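Local coordinates for pyridine nucleotide-disulphide oxidoreductase dimerisation region (Escherichia coli BL21, PDB 6KYY), which is an FAD-containing disulfide reductase, induced by hypochlorous acid, that probably helps the bacterium withstand reactive chlorine species, at residues P141-I146 with E230-H235; E236-V241 with A249-L254; D284-T289 with E324-T329. One frame throughout, in Å; residues are numbered along the deposited sequence.

Contact 1: residues P141-I146 with E230-H235; sequences PPIPGI and ERISHH
Ile232 touches both Ile143 and Ile146, by different atoms, where a type II beta turn, running from Ile143 to Ile146, packs against the edge strand 231-234 of a small three-stranded antiparallel sheet. This sheet belongs to the region of the pyridine nucleotide-disulfide oxidoreductase fold that also holds the five-stranded parallel sheet. One backbone hydrogen bond joins turn and strand: Ile232 N donates a hydrogen bond to Pro144 O at 3.2 Å, and the donor lies almost on the line of the carbonyl bond (C=O...N angle 171°). The Ile232 side chain points to the turn with CG1 beside its own backbone N (chi1 -50°). From there CG1 meets Ile143 CG2 at 4.0 Å, and CD1 reaches on to the CB, CG1 and CD1 atoms of Ile146. Val152 of strand 152-153 touches both Ile146 and Ile232 and continues this apolar patch into the parallel sheet. Ile143 also uses its CG2 branch, anti to the backbone N, to rest on the peptide link from Glu230 to Arg231, 3.6 Å from Arg231 N. Next to it the CD edge of the Pro144 ring meets Glu230 O (3.2 Å). Glu230 and Arg231 both face His242, a classic beta bulge at the start of the strand. Gly145 takes the third position of the turn with positive phi (78°). Its carbonyl oxygen accepts a hydrogen bond from Thr149 OG1, which also makes a weak one to Ile232 O; Gly145 O and Ile232 O, 3.3 Å apart, are both acceptors and form no bond with each other.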
ATOM      1  N   PRO B 141     -14.211 -25.030 -21.338  1.00 24.18           N
ATOM      2  CA  PRO B 141     -15.225 -25.996 -20.921  1.00 26.04           C
ATOM      3  C   PRO B 141     -15.850 -26.677 -22.123  1.00 34.48           C
ATOM      4  O   PRO B 141     -15.945 -26.083 -23.212  1.00 28.16           O
ATOM      5  CB  PRO B 141     -16.253 -25.128 -20.169  1.00 26.22           C
ATOM      6  CG  PRO B 141     -15.536 -23.849 -19.856  1.00 25.85           C
ATOM      7  CD  PRO B 141     -14.574 -23.651 -20.979  1.00 26.80           C
ATOM      8  N   PRO B 142     -16.297 -27.927 -21.977  1.00 36.16           N
ATOM      9  CA  PRO B 142     -16.869 -28.669 -23.122  1.00 32.09           C
ATOM     10  C   PRO B 142     -18.316 -28.279 -23.399  1.00 41.91           C
ATOM     11  O   PRO B 142     -19.268 -29.035 -23.178  1.00 33.25           O
ATOM     12  CB  PRO B 142     -16.720 -30.132 -22.681  1.00 27.96           C
ATOM     13  CG  PRO B 142     -16.267 -30.111 -21.228  1.00 21.33           C
ATOM     14  CD  PRO B 142     -16.348 -28.709 -20.735  1.00 34.74           C
ATOM     15  N   ILE B 143     -18.497 -27.066 -23.899  1.00 38.69           N
ATOM     16  CA  ILE B 143     -19.808 -26.525 -24.249  1.00 42.43           C
ATOM     17  C   ILE B 143     -19.855 -26.346 -25.760  1.00 47.24           C
ATOM     18  O   ILE B 143     -18.959 -25.707 -26.322  1.00 39.96           O
ATOM     19  CB  ILE B 143     -20.087 -25.190 -23.533  1.00 33.78           C
ATOM     20  CG1 ILE B 143     -19.806 -25.324 -22.035  1.00 36.58           C
ATOM     21  CG2 ILE B 143     -21.520 -24.746 -23.768  1.00 50.10           C
ATOM     22  CD1 ILE B 143     -19.638 -24.000 -21.322  1.00 39.96           C
ATOM     23  N   PRO B 144     -20.859 -26.889 -26.448  1.00 44.92           N
ATOM     24  CA  PRO B 144     -20.880 -26.808 -27.915  1.00 43.12           C
ATOM     25  C   PRO B 144     -20.945 -25.370 -28.406  1.00 32.75           C
ATOM     26  O   PRO B 144     -21.634 -24.524 -27.830  1.00 50.94           O
ATOM     27  CB  PRO B 144     -22.144 -27.589 -28.299  1.00 44.31           C
ATOM     28  CG  PRO B 144     -22.464 -28.434 -27.111  1.00 48.10           C
ATOM     29  CD  PRO B 144     -21.978 -27.682 -25.913  1.00 32.05           C
ATOM     30  N   GLY B 145     -20.212 -25.099 -29.482  1.00 41.12           N
ATOM     31  CA  GLY B 145     -20.224 -23.784 -30.088  1.00 50.09           C
ATOM     32  C   GLY B 145     -19.399 -22.736 -29.381  1.00 49.80           C
ATOM     33  O   GLY B 145     -19.670 -21.543 -29.541  1.00 49.60           O
ATOM     34  N   ILE B 146     -18.398 -23.139 -28.601  1.00 55.42           N
ATOM     35  CA  ILE B 146     -17.553 -22.168 -27.915  1.00 39.49           C
ATOM     36  C   ILE B 146     -16.322 -21.803 -28.742  1.00 46.54           C
ATOM     37  O   ILE B 146     -15.852 -20.663 -28.681  1.00 41.40           O
ATOM     38  CB  ILE B 146     -17.156 -22.698 -26.524  1.00 41.55           C
ATOM     39  CG1 ILE B 146     -16.404 -21.627 -25.731  1.00 30.64           C
ATOM     40  CG2 ILE B 146     -16.321 -23.966 -26.639  1.00 36.68           C
ATOM     41  CD1 ILE B 146     -16.453 -21.833 -24.234  1.00 29.04           C
ATOM     42  N   GLU B 230     -25.120 -24.856 -21.649  1.00 54.21           N
ATOM     43  CA  GLU B 230     -25.171 -26.000 -22.545  1.00 43.31           C
ATOM     44  C   GLU B 230     -24.965 -25.669 -24.017  1.00 37.91           C
ATOM     45  O   GLU B 230     -24.738 -26.593 -24.804  1.00 52.04           O
ATOM     46  CB  GLU B 230     -26.506 -26.741 -22.377  1.00 54.79           C
ATOM     47  CG  GLU B 230     -26.763 -27.200 -20.948  1.00 50.77           C
ATOM     48  CD  GLU B 230     -28.200 -27.615 -20.709  1.00 67.79           C
ATOM     49  OE1 GLU B 230     -29.107 -27.000 -21.308  1.00 50.61           O
ATOM     50  OE2 GLU B 230     -28.422 -28.555 -19.916  1.00 66.83           O
ATOM     51  N   ARG B 231     -25.034 -24.399 -24.416  1.00 38.96           N
ATOM     52  CA  ARG B 231     -24.748 -24.039 -25.799  1.00 45.84           C
ATOM     53  C   ARG B 231     -24.481 -22.543 -25.894  1.00 56.99           C
ATOM     54  O   ARG B 231     -25.072 -21.743 -25.163  1.00 45.49           O
ATOM     55  CB  ARG B 231     -25.892 -24.427 -26.743  1.00 57.87           C
ATOM     56  CG  ARG B 231     -25.510 -24.396 -28.219  1.00 57.13           C
ATOM     57  CD  ARG B 231     -26.675 -24.761 -29.128  1.00 59.13           C
ATOM     58  NE  ARG B 231     -27.962 -24.311 -28.604  1.00 77.78           N
ATOM     59  CZ  ARG B 231     -28.844 -25.106 -28.006  1.00 68.74           C
ATOM     60  NH1 ARG B 231     -28.574 -26.395 -27.849  1.00 53.81           N
ATOM     61  NH2 ARG B 231     -29.990 -24.612 -27.557  1.00 61.33           N
ATOM     62  N   ILE B 232     -23.587 -22.183 -26.812  1.00 47.65           N
ATOM     63  CA  ILE B 232     -23.195 -20.801 -27.064  1.00 38.33           C
ATOM     64  C   ILE B 232     -23.420 -20.510 -28.542  1.00 36.86           C
ATOM     65  O   ILE B 232     -22.931 -21.248 -29.404  1.00 53.31           O
ATOM     66  CB  ILE B 232     -21.727 -20.555 -26.670  1.00 52.58           C
ATOM     67  CG1 ILE B 232     -21.465 -21.082 -25.256  1.00 40.47           C
ATOM     68  CG2 ILE B 232     -21.384 -19.078 -26.781  1.00 33.03           C
ATOM     69  CD1 ILE B 232     -20.122 -20.690 -24.689  1.00 57.34           C
ATOM     70  N   SER B 233     -24.155 -19.437 -28.832  1.00 51.70           N
ATOM     71  CA  SER B 233     -24.560 -19.124 -30.195  1.00 58.11           C
ATOM     72  C   SER B 233     -24.287 -17.661 -30.514  1.00 57.88           C
ATOM     73  O   SER B 233     -24.309 -16.799 -29.630  1.00 74.17           O
ATOM     74  CB  SER B 233     -26.054 -19.418 -30.414  1.00 68.04           C
ATOM     75  OG  SER B 233     -26.463 -20.568 -29.692  1.00 70.55           O
ATOM     76  N   HIS B 234     -24.026 -17.391 -31.794  1.00 56.65           N
ATOM     77  CA  HIS B 234     -24.023 -16.036 -32.338  1.00 56.11           C
ATOM     78  C   HIS B 234     -25.196 -15.941 -33.308  1.00 63.05           C
ATOM     79  O   HIS B 234     -25.187 -16.564 -34.377  1.00 76.54           O
ATOM     80  CB  HIS B 234     -22.684 -15.685 -32.997  1.00 64.19           C
ATOM     81  CG  HIS B 234     -22.479 -16.281 -34.356  1.00 69.12           C
ATOM     82  ND1 HIS B 234     -22.479 -17.642 -34.582  1.00 72.00           N
ATOM     83  CD2 HIS B 234     -22.264 -15.702 -35.561  1.00 59.20           C
ATOM     84  CE1 HIS B 234     -22.274 -17.873 -35.867  1.00 49.38           C
ATOM     85  NE2 HIS B 234     -22.140 -16.712 -36.483  1.00 52.39           N
ATOM     86  N   HIS B 235     -26.228 -15.201 -32.917  1.00 54.58           N
ATOM     87  CA  HIS B 235     -27.426 -15.124 -33.739  1.00100.09           C
ATOM     88  C   HIS B 235     -27.457 -13.818 -34.524  1.00 94.68           C
ATOM     89  O   HIS B 235     -27.392 -13.836 -35.757  1.00 68.49           O
ATOM     90  CB  HIS B 235     -28.679 -15.284 -32.874  1.00102.65           C
ATOM     91  CG  HIS B 235     -29.002 -16.709 -32.541  1.00 91.47           C
ATOM     92  ND1 HIS B 235     -28.550 -17.771 -33.293  1.00 94.94           N
ATOM     93  CD2 HIS B 235     -29.733 -17.247 -31.534  1.00 90.70           C
ATOM     94  CE1 HIS B 235     -28.987 -18.901 -32.766  1.00 77.64           C
ATOM     95  NE2 HIS B 235     -29.707 -18.611 -31.698  1.00 80.71           N
TER

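Contact 2: residues E236-V241 with A249-L254; sequences ENQVQV and AVDALL
The beta hairpin of strands 239-242 and 247-250 brings Val239 opposite Val250 as an antiparallel hydrogen-bonded pair, in the three-stranded sheet beside the parallel sheet of this Rossmann-like region. Val250 N donates to Val239 O at 2.8 Å with the donor in the carbonyl plane. The return bond from Val239 N to Val250 O is weak, its N-H...O angle only 122°. Just beyond the pair, at Asp251, the chain leaves the hairpin and enters strand 252-255 of the parallel sheet, so one short segment serves both sheets. Leu253 looks back from that second strand to the hairpin. Its CB lies 4.1 Å from Val239 CG1, the two side chains crossing at about a right angle, while both of its methyls pack on Val241 CG1, CD1 at 3.7 Å. Val152 of strand 152-153 adjoins Val239 and Leu253 and prolongs this apolar layer. Past the Val239-Val250 pair, at the hairpin's open end, the Gln238 side chain, extended beyond CG, passes Val250 O and hydrogen-bonds through NE2 to Asp251 OD1, with amide and carboxylate planes 80° apart; the modelled length, 2.5 Å, is doubtfully short. Asp251 OD2 has a weak hydrogen bond from His167 N of strand 167-171. The face opposite Val239 and Val250 carries the non-hydrogen-bonded pair Gln240 and Ala249: Gln240 CG lies 4.0 Å and NE2 3.9 Å from Ala249 CB.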
ATOM      1  N   GLU B 236     -27.542 -12.677 -33.827  1.00 83.69           N
ATOM      2  CA  GLU B 236     -27.557 -11.393 -34.530  1.00 89.65           C
ATOM      3  C   GLU B 236     -26.841 -10.351 -33.660  1.00 83.89           C
ATOM      4  O   GLU B 236     -27.460  -9.564 -32.940  1.00 69.05           O
ATOM      5  CB  GLU B 236     -28.977 -10.949 -34.891  1.00 72.35           C
ATOM      6  CG  GLU B 236     -30.005 -11.091 -33.778  1.00 94.99           C
ATOM      7  CD  GLU B 236     -30.452 -12.522 -33.568  1.00 93.32           C
ATOM      8  OE1 GLU B 236     -30.172 -13.370 -34.442  1.00 84.67           O
ATOM      9  OE2 GLU B 236     -31.085 -12.799 -32.528  1.00 85.54           O
ATOM     10  N   ASN B 237     -25.511 -10.367 -33.736  1.00 67.56           N
ATOM     11  CA  ASN B 237     -24.565  -9.378 -33.212  1.00 59.86           C
ATOM     12  C   ASN B 237     -24.354  -9.448 -31.701  1.00 64.48           C
ATOM     13  O   ASN B 237     -23.585  -8.635 -31.176  1.00 40.64           O
ATOM     14  CB  ASN B 237     -24.957  -7.935 -33.573  1.00 59.37           C
ATOM     15  CG  ASN B 237     -23.751  -7.046 -33.803  1.00 60.85           C
ATOM     16  OD1 ASN B 237     -23.158  -7.051 -34.881  1.00 56.81           O
ATOM     17  ND2 ASN B 237     -23.379  -6.281 -32.783  1.00 53.97           N
ATOM     18  N   GLN B 238     -24.988 -10.372 -30.985  1.00 58.34           N
ATOM     19  CA  GLN B 238     -24.759 -10.516 -29.555  1.00 58.45           C
ATOM     20  C   GLN B 238     -24.707 -11.993 -29.201  1.00 60.26           C
ATOM     21  O   GLN B 238     -25.516 -12.784 -29.694  1.00 60.76           O
ATOM     22  CB  GLN B 238     -25.844  -9.805 -28.732  1.00 49.37           C
ATOM     23  CG  GLN B 238     -25.624  -8.303 -28.592  1.00 39.37           C
ATOM     24  CD  GLN B 238     -26.400  -7.698 -27.439  1.00 48.36           C
ATOM     25  OE1 GLN B 238     -27.343  -8.299 -26.925  1.00 41.19           O
ATOM     26  NE2 GLN B 238     -26.006  -6.497 -27.026  1.00 35.09           N
ATOM     27  N   VAL B 239     -23.747 -12.360 -28.351  1.00 58.96           N
ATOM     28  CA  VAL B 239     -23.566 -13.757 -27.974  1.00 43.20           C
ATOM     29  C   VAL B 239     -24.749 -14.217 -27.136  1.00 48.78           C
ATOM     30  O   VAL B 239     -25.169 -13.529 -26.197  1.00 51.27           O
ATOM     31  CB  VAL B 239     -22.247 -13.940 -27.209  1.00 53.46           C
ATOM     32  CG1 VAL B 239     -21.957 -15.418 -26.992  1.00 53.41           C
ATOM     33  CG2 VAL B 239     -21.110 -13.271 -27.952  1.00 38.23           C
ATOM     34  N   GLN B 240     -25.287 -15.387 -27.467  1.00 50.96           N
ATOM     35  CA  GLN B 240     -26.387 -15.993 -26.726  1.00 56.83           C
ATOM     36  C   GLN B 240     -25.879 -17.251 -26.039  1.00 63.96           C
ATOM     37  O   GLN B 240     -25.383 -18.167 -26.705  1.00 69.02           O
ATOM     38  CB  GLN B 240     -27.558 -16.329 -27.650  1.00 56.07           C
ATOM     39  CG  GLN B 240     -28.458 -15.153 -27.969  1.00 72.20           C
ATOM     40  CD  GLN B 240     -28.003 -14.400 -29.199  1.00 60.85           C
ATOM     41  OE1 GLN B 240     -27.284 -14.940 -30.038  1.00 70.60           O
ATOM     42  NE2 GLN B 240     -28.416 -13.143 -29.312  1.00 64.70           N
ATOM     43  N   VAL B 241     -25.998 -17.296 -24.716  1.00 51.80           N
ATOM     44  CA  VAL B 241     -25.652 -18.481 -23.940  1.00 53.61           C
ATOM     45  C   VAL B 241     -26.952 -19.110 -23.452  1.00 40.82           C
ATOM     46  O   VAL B 241     -27.784 -18.446 -22.820  1.00 49.92           O
ATOM     47  CB  VAL B 241     -24.676 -18.156 -22.792  1.00 42.94           C
ATOM     48  CG1 VAL B 241     -23.508 -17.338 -23.325  1.00 32.18           C
ATOM     49  CG2 VAL B 241     -25.346 -17.413 -21.641  1.00 63.40           C
ATOM     50  N   ALA B 249     -28.281 -13.033 -23.361  1.00 54.28           N
ATOM     51  CA  ALA B 249     -27.549 -12.477 -24.491  1.00 56.94           C
ATOM     52  C   ALA B 249     -26.637 -11.358 -24.010  1.00 42.54           C
ATOM     53  O   ALA B 249     -27.078 -10.464 -23.280  1.00 31.30           O
ATOM     54  CB  ALA B 249     -28.508 -11.957 -25.565  1.00 35.24           C
ATOM     55  N   VAL B 250     -25.367 -11.411 -24.417  1.00 49.80           N
ATOM     56  CA  VAL B 250     -24.371 -10.422 -24.024  1.00 46.64           C
ATOM     57  C   VAL B 250     -23.592  -9.983 -25.258  1.00 35.37           C
ATOM     58  O   VAL B 250     -23.620 -10.632 -26.306  1.00 44.45           O
ATOM     59  CB  VAL B 250     -23.404 -10.961 -22.945  1.00 53.15           C
ATOM     60  CG1 VAL B 250     -24.164 -11.331 -21.679  1.00 59.08           C
ATOM     61  CG2 VAL B 250     -22.628 -12.155 -23.476  1.00 37.31           C
ATOM     62  N   ASP B 251     -22.886  -8.859 -25.116  1.00 36.85           N
ATOM     63  CA  ASP B 251     -22.095  -8.333 -26.224  1.00 38.77           C
ATOM     64  C   ASP B 251     -20.797  -9.111 -26.407  1.00 43.05           C
ATOM     65  O   ASP B 251     -20.372  -9.357 -27.542  1.00 46.04           O
ATOM     66  CB  ASP B 251     -21.800  -6.848 -26.004  1.00 40.64           C
ATOM     67  CG  ASP B 251     -23.017  -5.973 -26.221  1.00 39.97           C
ATOM     68  OD1 ASP B 251     -23.604  -6.031 -27.323  1.00 57.02           O
ATOM     69  OD2 ASP B 251     -23.390  -5.227 -25.292  1.00 29.50           O
ATOM     70  N   ALA B 252     -20.153  -9.497 -25.307  1.00 44.23           N
ATOM     71  CA  ALA B 252     -18.940 -10.297 -25.351  1.00 28.25           C
ATOM     72  C   ALA B 252     -18.981 -11.318 -24.226  1.00 28.00           C
ATOM     73  O   ALA B 252     -19.536 -11.062 -23.155  1.00 33.82           O
ATOM     74  CB  ALA B 252     -17.680  -9.428 -25.234  1.00 30.21           C
ATOM     75  N   LEU B 253     -18.390 -12.484 -24.479  1.00 28.25           N
ATOM     76  CA  LEU B 253     -18.388 -13.587 -23.527  1.00 33.70           C
ATOM     77  C   LEU B 253     -16.949 -13.952 -23.189  1.00 43.96           C
ATOM     78  O   LEU B 253     -16.181 -14.345 -24.072  1.00 37.35           O
ATOM     79  CB  LEU B 253     -19.131 -14.800 -24.087  1.00 35.87           C
ATOM     80  CG  LEU B 253     -19.351 -15.932 -23.084  1.00 23.71           C
ATOM     81  CD1 LEU B 253     -20.477 -15.581 -22.124  1.00 30.99           C
ATOM     82  CD2 LEU B 253     -19.641 -17.234 -23.805  1.00 27.90           C
ATOM     83  N   LEU B 254     -16.595 -13.832 -21.913  1.00 35.45           N
ATOM     84  CA  LEU B 254     -15.248 -14.119 -21.440  1.00 46.75           C
ATOM     85  C   LEU B 254     -15.232 -15.451 -20.702  1.00 33.31           C
ATOM     86  O   LEU B 254     -16.037 -15.670 -19.791  1.00 28.45           O
ATOM     87  CB  LEU B 254     -14.747 -13.005 -20.521  1.00 40.71           C
ATOM     88  CG  LEU B 254     -13.501 -13.343 -19.704  1.00 31.28           C
ATOM     89  CD1 LEU B 254     -12.260 -13.211 -20.562  1.00 15.58           C
ATOM     90  CD2 LEU B 254     -13.401 -12.459 -18.471  1.00 29.29           C
TER

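Contact 3: residues D284-T289 with E324-T329; sequences DKRLHT and EGKRST
Lys285 O is the polar atom on which these two loops meet. Thr329 N donates to it at 2.7 Å, and the bond is nearly straight (N-H...O 163°), arriving in the carbonyl plane on a lone pair. Two carbons approach the same oxygen: Ser328 CA makes a CA-H...O contact at 3.4 Å, and Thr329 CG2 lies 3.2 Å away. The Thr329 side chain lies along the Lys285 backbone. With chi1 at 69°, OG1 sits between the threonine's own backbone N and carbonyl carbon, and it touches Lys285 CA and CB, while the CG2 branch lies by the carbonyl oxygen. In the fold, residues 284-289 belong to the loop between strands 259-261 and 294-296, and residues 324-329 lead from helix 307-321 toward strand 337-339, the first strand of the antiparallel sheet associated with the dimerisation domain. The contact joins the loop before strand 294-296 to the chain that runs on to strand 337-339. Arg327 points away from the 284-289 loop and forms a salt bridge with Asp312 of the helix. Ser328 OG, hydrogen-bonded to Asp330 N, lies against the aliphatic part of Lys285, 3.1 Å from CD. Farther out, the Lys326 chain crosses that of Arg286 obliquely: Lys326 CD lies 3.4 Å from both CG and CD of Arg286, methylene on methylene. Lys326 NZ lies over one face of the Arg286 guanidinium and Lys285 CE over the same face, toward its rim; Lys326 NZ and Arg286 NH1, 4.2 Å apart, are like charges and do not attract. The modelled closeness of the Lys285 and Lys326 ammonium groups is doubtful, both being donors. Arg286 NE has a long, purely electrostatic salt bridge to Asp284 OD2 at 4.0 Å, the oxygen lying well out of the guanidinium plane.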
ATOM      1  N   ASP B 284       9.455 -32.671  -6.954  1.00 38.60           N
ATOM      2  CA  ASP B 284       9.863 -32.819  -5.564  1.00 20.85           C
ATOM      3  C   ASP B 284       9.434 -31.588  -4.770  1.00 22.55           C
ATOM      4  O   ASP B 284       8.747 -30.690  -5.268  1.00 18.21           O
ATOM      5  CB  ASP B 284      11.376 -33.002  -5.472  1.00 17.95           C
ATOM      6  CG  ASP B 284      11.817 -34.423  -5.734  1.00 23.55           C
ATOM      7  OD1 ASP B 284      10.951 -35.285  -5.984  1.00 52.46           O
ATOM      8  OD2 ASP B 284      13.040 -34.673  -5.689  1.00 25.05           O
ATOM      9  N   LYS B 285       9.851 -31.536  -3.504  1.00 24.32           N
ATOM     10  CA  LYS B 285       9.930 -30.260  -2.808  1.00 27.84           C
ATOM     11  C   LYS B 285      11.099 -29.423  -3.308  1.00 22.33           C
ATOM     12  O   LYS B 285      11.194 -28.241  -2.962  1.00 17.49           O
ATOM     13  CB  LYS B 285      10.048 -30.482  -1.298  1.00 28.16           C
ATOM     14  CG  LYS B 285      11.012 -31.588  -0.889  1.00 27.50           C
ATOM     15  CD  LYS B 285      11.890 -31.161   0.278  1.00 23.25           C
ATOM     16  CE  LYS B 285      12.596 -32.349   0.915  1.00 45.77           C
ATOM     17  NZ  LYS B 285      13.143 -32.031   2.266  1.00 44.21           N
ATOM     18  N   ARG B 286      11.985 -30.016  -4.109  1.00 16.97           N
ATOM     19  CA  ARG B 286      13.068 -29.312  -4.776  1.00 20.18           C
ATOM     20  C   ARG B 286      12.789 -29.106  -6.258  1.00 30.41           C
ATOM     21  O   ARG B 286      13.718 -28.831  -7.025  1.00 23.13           O
ATOM     22  CB  ARG B 286      14.377 -30.072  -4.587  1.00 20.85           C
ATOM     23  CG  ARG B 286      14.722 -30.320  -3.142  1.00 19.22           C
ATOM     24  CD  ARG B 286      15.196 -31.747  -2.922  1.00 40.62           C
ATOM     25  NE  ARG B 286      14.124 -32.618  -2.457  1.00 34.38           N
ATOM     26  CZ  ARG B 286      14.319 -33.709  -1.725  1.00 46.53           C
ATOM     27  NH1 ARG B 286      15.548 -34.056  -1.367  1.00 49.20           N
ATOM     28  NH2 ARG B 286      13.286 -34.447  -1.343  1.00 58.34           N
ATOM     29  N   LEU B 287      11.528 -29.253  -6.673  1.00 32.08           N
ATOM     30  CA  LEU B 287      11.114 -29.050  -8.062  1.00 26.19           C
ATOM     31  C   LEU B 287      11.875 -29.977  -9.007  1.00 26.76           C
ATOM     32  O   LEU B 287      12.306 -29.576 -10.091  1.00 13.62           O
ATOM     33  CB  LEU B 287      11.275 -27.588  -8.471  1.00 18.79           C
ATOM     34  CG  LEU B 287      10.541 -26.638  -7.527  1.00 16.25           C
ATOM     35  CD1 LEU B 287      11.239 -25.299  -7.479  1.00 21.17           C
ATOM     36  CD2 LEU B 287       9.087 -26.482  -7.944  1.00 17.48           C
ATOM     37  N   HIS B 288      12.040 -31.228  -8.588  1.00 33.29           N
ATOM     38  CA  HIS B 288      12.709 -32.250  -9.380  1.00 21.22           C
ATOM     39  C   HIS B 288      11.657 -33.113 -10.064  1.00 25.18           C
ATOM     40  O   HIS B 288      10.831 -33.739  -9.391  1.00 28.48           O
ATOM     41  CB  HIS B 288      13.611 -33.118  -8.502  1.00 18.79           C
ATOM     42  CG  HIS B 288      14.977 -32.548  -8.282  1.00 18.98           C
ATOM     43  ND1 HIS B 288      15.914 -32.449  -9.288  1.00 32.03           N
ATOM     44  CD2 HIS B 288      15.569 -32.057  -7.168  1.00 21.03           C
ATOM     45  CE1 HIS B 288      17.022 -31.916  -8.804  1.00 21.80           C
ATOM     46  NE2 HIS B 288      16.839 -31.669  -7.520  1.00 21.41           N
ATOM     47  N   THR B 289      11.687 -33.145 -11.392  1.00 16.39           N
ATOM     48  CA  THR B 289      10.809 -34.043 -12.122  1.00 14.76           C
ATOM     49  C   THR B 289      11.345 -35.473 -12.045  1.00 13.49           C
ATOM     50  O   THR B 289      12.438 -35.729 -11.534  1.00 19.97           O
ATOM     51  CB  THR B 289      10.661 -33.584 -13.574  1.00 21.11           C
ATOM     52  OG1 THR B 289       9.403 -34.032 -14.092  1.00 39.05           O
ATOM     53  CG2 THR B 289      11.779 -34.140 -14.431  1.00 14.46           C
ATOM     54  N   GLU B 324      24.915 -23.539  -0.803  1.00 37.85           N
ATOM     55  CA  GLU B 324      24.209 -23.426   0.479  1.00 48.99           C
ATOM     56  C   GLU B 324      23.168 -24.532   0.642  1.00 56.39           C
ATOM     57  O   GLU B 324      22.078 -24.311   1.169  1.00 57.34           O
ATOM     58  CB  GLU B 324      23.570 -22.045   0.669  1.00 49.89           C
ATOM     59  CG  GLU B 324      23.459 -21.613   2.130  1.00 46.80           C
ATOM     60  CD  GLU B 324      22.067 -21.816   2.700  1.00 55.87           C
ATOM     61  OE1 GLU B 324      21.952 -22.045   3.923  1.00 36.15           O
ATOM     62  OE2 GLU B 324      21.089 -21.749   1.925  1.00 56.67           O
ATOM     63  N   GLY B 325      23.508 -25.735   0.197  1.00 28.29           N
ATOM     64  CA  GLY B 325      22.621 -26.861   0.384  1.00  8.81           C
ATOM     65  C   GLY B 325      21.308 -26.733  -0.358  1.00 23.59           C
ATOM     66  O   GLY B 325      21.275 -26.846  -1.587  1.00 26.02           O
ATOM     67  N   LYS B 326      20.220 -26.473   0.363  1.00 27.34           N
ATOM     68  CA  LYS B 326      18.907 -26.709  -0.225  1.00 17.05           C
ATOM     69  C   LYS B 326      17.826 -25.929   0.504  1.00 52.43           C
ATOM     70  O   LYS B 326      17.646 -26.094   1.716  1.00 30.92           O
ATOM     71  CB  LYS B 326      18.603 -28.196  -0.186  1.00 16.17           C
ATOM     72  CG  LYS B 326      17.505 -28.643  -1.103  1.00 41.33           C
ATOM     73  CD  LYS B 326      16.908 -29.914  -0.559  1.00 41.97           C
ATOM     74  CE  LYS B 326      15.904 -29.619   0.530  1.00 40.13           C
ATOM     75  NZ  LYS B 326      15.624 -30.841   1.322  1.00 54.21           N
ATOM     76  N   ARG B 327      17.112 -25.086  -0.236  1.00 42.29           N
ATOM     77  CA  ARG B 327      15.784 -24.645   0.148  1.00 22.24           C
ATOM     78  C   ARG B 327      14.760 -25.622  -0.425  1.00 21.36           C
ATOM     79  O   ARG B 327      15.080 -26.476  -1.254  1.00 24.58           O
ATOM     80  CB  ARG B 327      15.521 -23.221  -0.345  1.00 17.52           C
ATOM     81  CG  ARG B 327      15.959 -22.137   0.627  1.00 21.36           C
ATOM     82  CD  ARG B 327      15.035 -20.931   0.570  1.00 24.14           C
ATOM     83  NE  ARG B 327      13.632 -21.319   0.657  1.00 14.26           N
ATOM     84  CZ  ARG B 327      12.695 -20.917  -0.194  1.00  8.41           C
ATOM     85  NH1 ARG B 327      13.012 -20.114  -1.197  1.00 21.17           N
ATOM     86  NH2 ARG B 327      11.441 -21.320  -0.045  1.00 16.69           N
ATOM     87  N   SER B 328      13.514 -25.495   0.021  1.00 16.56           N
ATOM     88  CA  SER B 328      12.497 -26.458  -0.375  1.00 15.72           C
ATOM     89  C   SER B 328      11.139 -25.777  -0.448  1.00 18.05           C
ATOM     90  O   SER B 328      10.933 -24.698   0.110  1.00 23.40           O
ATOM     91  CB  SER B 328      12.443 -27.640   0.599  1.00 20.21           C
ATOM     92  OG  SER B 328      11.126 -28.144   0.701  1.00 28.49           O
ATOM     93  N   THR B 329      10.210 -26.423  -1.159  1.00 13.22           N
ATOM     94  CA  THR B 329       8.823 -25.976  -1.112  1.00 20.66           C
ATOM     95  C   THR B 329       8.180 -26.286   0.232  1.00 23.46           C
ATOM     96  O   THR B 329       7.149 -25.692   0.565  1.00 20.15           O
ATOM     97  CB  THR B 329       7.999 -26.610  -2.238  1.00 25.66           C
ATOM     98  OG1 THR B 329       7.835 -28.012  -1.990  1.00 27.21           O
ATOM     99  CG2 THR B 329       8.671 -26.399  -3.586  1.00 22.62           C
TER

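How the contacts relate
Contacts 1 and 2 are neighbours, their centres 11 Å apart, and build the same three-stranded sheet: strand 231-234 of contact 1 pairs with strand 239-242 of contact 2, and Ile232 packs on both Val239 and Leu253. Contact 2 is the more buried, with strand pairing and branched aliphatic side chains; contact 1, partly buried, sets a proline-rich loop on the sheet's edge through one backbone bond. Contact 3 stands apart, about 26 Å from contact 1 and 28 Å from contact 2 between nearest atoms. It joins two irregular loops and rests on one backbone bond and on lysine and arginine chains at the surface, where the other two contacts use aliphatic side chains.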